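Local coordinates for penicillin-binding protein 1A (Mycobacterium tuberculosis, PDB 5CXW) that builds cross-linked peptidoglycan for the cell wall, polymerising glycan strands and, in the penicillin-binding transpeptidase domain described here, joining their peptides, at residues 284-289 and 359-364. Where two conformers were deposited one is given. Residues are numbered along the deposited sequence.
Sequences GGRDSA and TSNETF
Two irregular chain segments can be held together by side-chain-to-carbonyl bonds and bridging waters instead of a β-ladder, and 284-289 against 359-364 illustrates the principle. Both run in roughly the same direction, 40° apart, with CA atoms 5.3 Å apart at R286 and N361 and 6.5 Å at D287 and T363. G284 and G285 have positive phi (69° and 70°); 284-289 is extended from R286 onward, and 359-364 throughout. R286, with chi1 and chi2 t and chi3 m, reaches back to the start of 359-364. T359 receives it first: R286 NH2 donates to T359 O at 2.9 Å, and NH1 makes a weak bond to T359 OG1 at 3.2 Å, a hydroxyl also bonded to L356 O. S360 O takes a second weak bond from R286 NH1, at 3.1 Å. N361, chi1 m, lays OD1 over one guanidinium face, 3.2 Å from R286 CZ, while its ND2 donates to G284 O at 2.8 Å. At E362 water takes over: one molecule joins E362 N to R286 NH1, and two more link E362 O to D287 N and D287 O. T363 turns its CA-to-CB bond away; a fourth water then connects F364 N with D287 OD2. F364, chi1 m, sets its ring edge 3.5 Å (CE2) from S288 C, and its CZ lies 3.9 Å from A289 CB. This surface contact, remote from the penicillin site, lays the chain following helix 343-356 along the lead-in to edge strand 289-296 of the transpeptidase domain's five-stranded antiparallel sheet, where A289 pairs with Y311, while T267 of helix 260-270 touches both A289 and F364.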
loop_
_atom_site.group_PDB
_atom_site.type_symbol
_atom_site.label_atom_id
_atom_site.label_comp_id
_atom_site.label_asym_id
_atom_site.label_seq_id
_atom_site.Cartn_x
_atom_site.Cartn_y
_atom_site.Cartn_z
ATOM N N GLY A 284 4.214 2.303 -21.955
ATOM C CA GLY A 284 4.184 3.542 -22.722
ATOM C C GLY A 284 4.989 4.667 -22.090
ATOM O O GLY A 284 4.674 5.844 -22.289
ATOM N N GLY A 285 6.033 4.295 -21.338
ATOM C CA GLY A 285 6.885 5.259 -20.648
ATOM C C GLY A 285 6.261 5.978 -19.486
ATOM O O GLY A 285 6.717 7.042 -19.064
ATOM N N ARG A 286 5.179 5.438 -18.969
ATOM C CA ARG A 286 4.499 6.125 -17.894
ATOM C C ARG A 286 5.308 6.025 -16.601
ATOM O O ARG A 286 5.584 4.925 -16.143
ATOM C CB ARG A 286 3.107 5.524 -17.721
ATOM C CG ARG A 286 2.231 6.289 -16.773
ATOM C CD ARG A 286 0.910 5.604 -16.544
ATOM N NE ARG A 286 0.116 5.431 -17.755
ATOM C CZ ARG A 286 -0.752 6.332 -18.236
ATOM N NH1 ARG A 286 -0.965 7.489 -17.645
ATOM N NH2 ARG A 286 -1.461 6.025 -19.292
ATOM N N ASP A 287 5.629 7.155 -15.987
ATOM C CA ASP A 287 6.358 7.167 -14.709
ATOM C C ASP A 287 5.469 6.621 -13.584
ATOM O O ASP A 287 4.240 6.732 -13.603
ATOM C CB ASP A 287 6.807 8.585 -14.291
ATOM C CG ASP A 287 7.828 9.209 -15.231
ATOM O OD1 ASP A 287 8.349 8.458 -16.078
ATOM O OD2 ASP A 287 8.066 10.465 -15.170
ATOM N N SER A 288 6.114 6.102 -12.549
ATOM C CA SER A 288 5.387 5.639 -11.389
ATOM C C SER A 288 6.305 5.719 -10.171
ATOM O O SER A 288 7.481 5.957 -10.317
ATOM C CB SER A 288 4.958 4.161 -11.556
ATOM O OG SER A 288 6.073 3.304 -11.649
ATOM N N ALA A 289 5.725 5.502 -8.989
ATOM C CA ALA A 289 6.449 5.482 -7.738
ATOM C C ALA A 289 5.962 4.257 -7.017
ATOM O O ALA A 289 4.739 4.115 -6.807
ATOM C CB ALA A 289 6.118 6.767 -6.949
ATOM N N THR A 359 -5.200 7.416 -20.990
ATOM C CA THR A 359 -4.919 8.656 -20.336
ATOM C C THR A 359 -3.477 9.069 -20.583
ATOM O O THR A 359 -2.635 8.248 -20.704
ATOM C CB THR A 359 -5.161 8.597 -18.836
ATOM O OG1 THR A 359 -4.143 7.820 -18.188
ATOM C CG2 THR A 359 -6.583 7.970 -18.522
ATOM N N SER A 360 -3.213 10.365 -20.652
ATOM C CA SER A 360 -1.868 10.848 -20.919
ATOM C C SER A 360 -0.950 10.571 -19.731
ATOM O O SER A 360 -1.401 10.425 -18.586
ATOM C CB SER A 360 -1.865 12.347 -21.239
ATOM O OG SER A 360 -2.389 13.110 -20.174
ATOM N N ASN A 361 0.338 10.492 -20.022
ATOM C CA ASN A 361 1.334 10.226 -18.978
ATOM C C ASN A 361 1.584 11.457 -18.138
ATOM O O ASN A 361 1.959 12.504 -18.671
ATOM C CB ASN A 361 2.666 9.767 -19.579
ATOM C CG ASN A 361 2.574 8.391 -20.208
ATOM O OD1 ASN A 361 1.621 7.636 -19.984
ATOM N ND2 ASN A 361 3.595 8.045 -20.994
ATOM N N GLU A 362 1.444 11.309 -16.819
ATOM C CA GLU A 362 1.767 12.392 -15.893
ATOM C C GLU A 362 3.186 12.302 -15.343
ATOM O O GLU A 362 3.756 11.227 -15.231
ATOM C CB GLU A 362 0.833 12.355 -14.711
ATOM C CG GLU A 362 -0.582 12.615 -15.096
ATOM C CD GLU A 362 -1.499 12.635 -13.898
ATOM O OE1 GLU A 362 -1.792 11.575 -13.318
ATOM O OE2 GLU A 362 -1.923 13.759 -13.523
ATOM N N THR A 363 3.755 13.454 -15.018
ATOM C CA THR A 363 5.076 13.506 -14.374
ATOM C C THR A 363 4.851 13.939 -12.945
ATOM O O THR A 363 3.833 14.568 -12.608
ATOM C CB THR A 363 6.014 14.482 -15.063
ATOM O OG1 THR A 363 5.357 15.716 -15.182
ATOM C CG2 THR A 363 6.267 14.031 -16.486
ATOM N N PHE A 364 5.781 13.543 -12.095
ATOM C CA PHE A 364 5.647 13.875 -10.684
ATOM C C PHE A 364 6.151 15.288 -10.368
ATOM O O PHE A 364 6.999 15.832 -11.079
ATOM C CB PHE A 364 6.416 12.822 -9.884
ATOM C CG PHE A 364 5.774 11.493 -9.891
ATOM C CD1 PHE A 364 4.603 11.315 -9.227
ATOM C CD2 PHE A 364 6.385 10.411 -10.485
ATOM C CE1 PHE A 364 3.982 10.052 -9.175
ATOM C CE2 PHE A 364 5.788 9.147 -10.460
ATOM C CZ PHE A 364 4.599 8.953 -9.754
HETATM O O HOH W 1 0.537 8.926 -15.514
HETATM O O HOH W 2 2.603 8.944 -13.882
HETATM O O HOH W 3 4.964 9.661 -17.095
HETATM O O HOH W 4 7.950 12.064 -13.042
#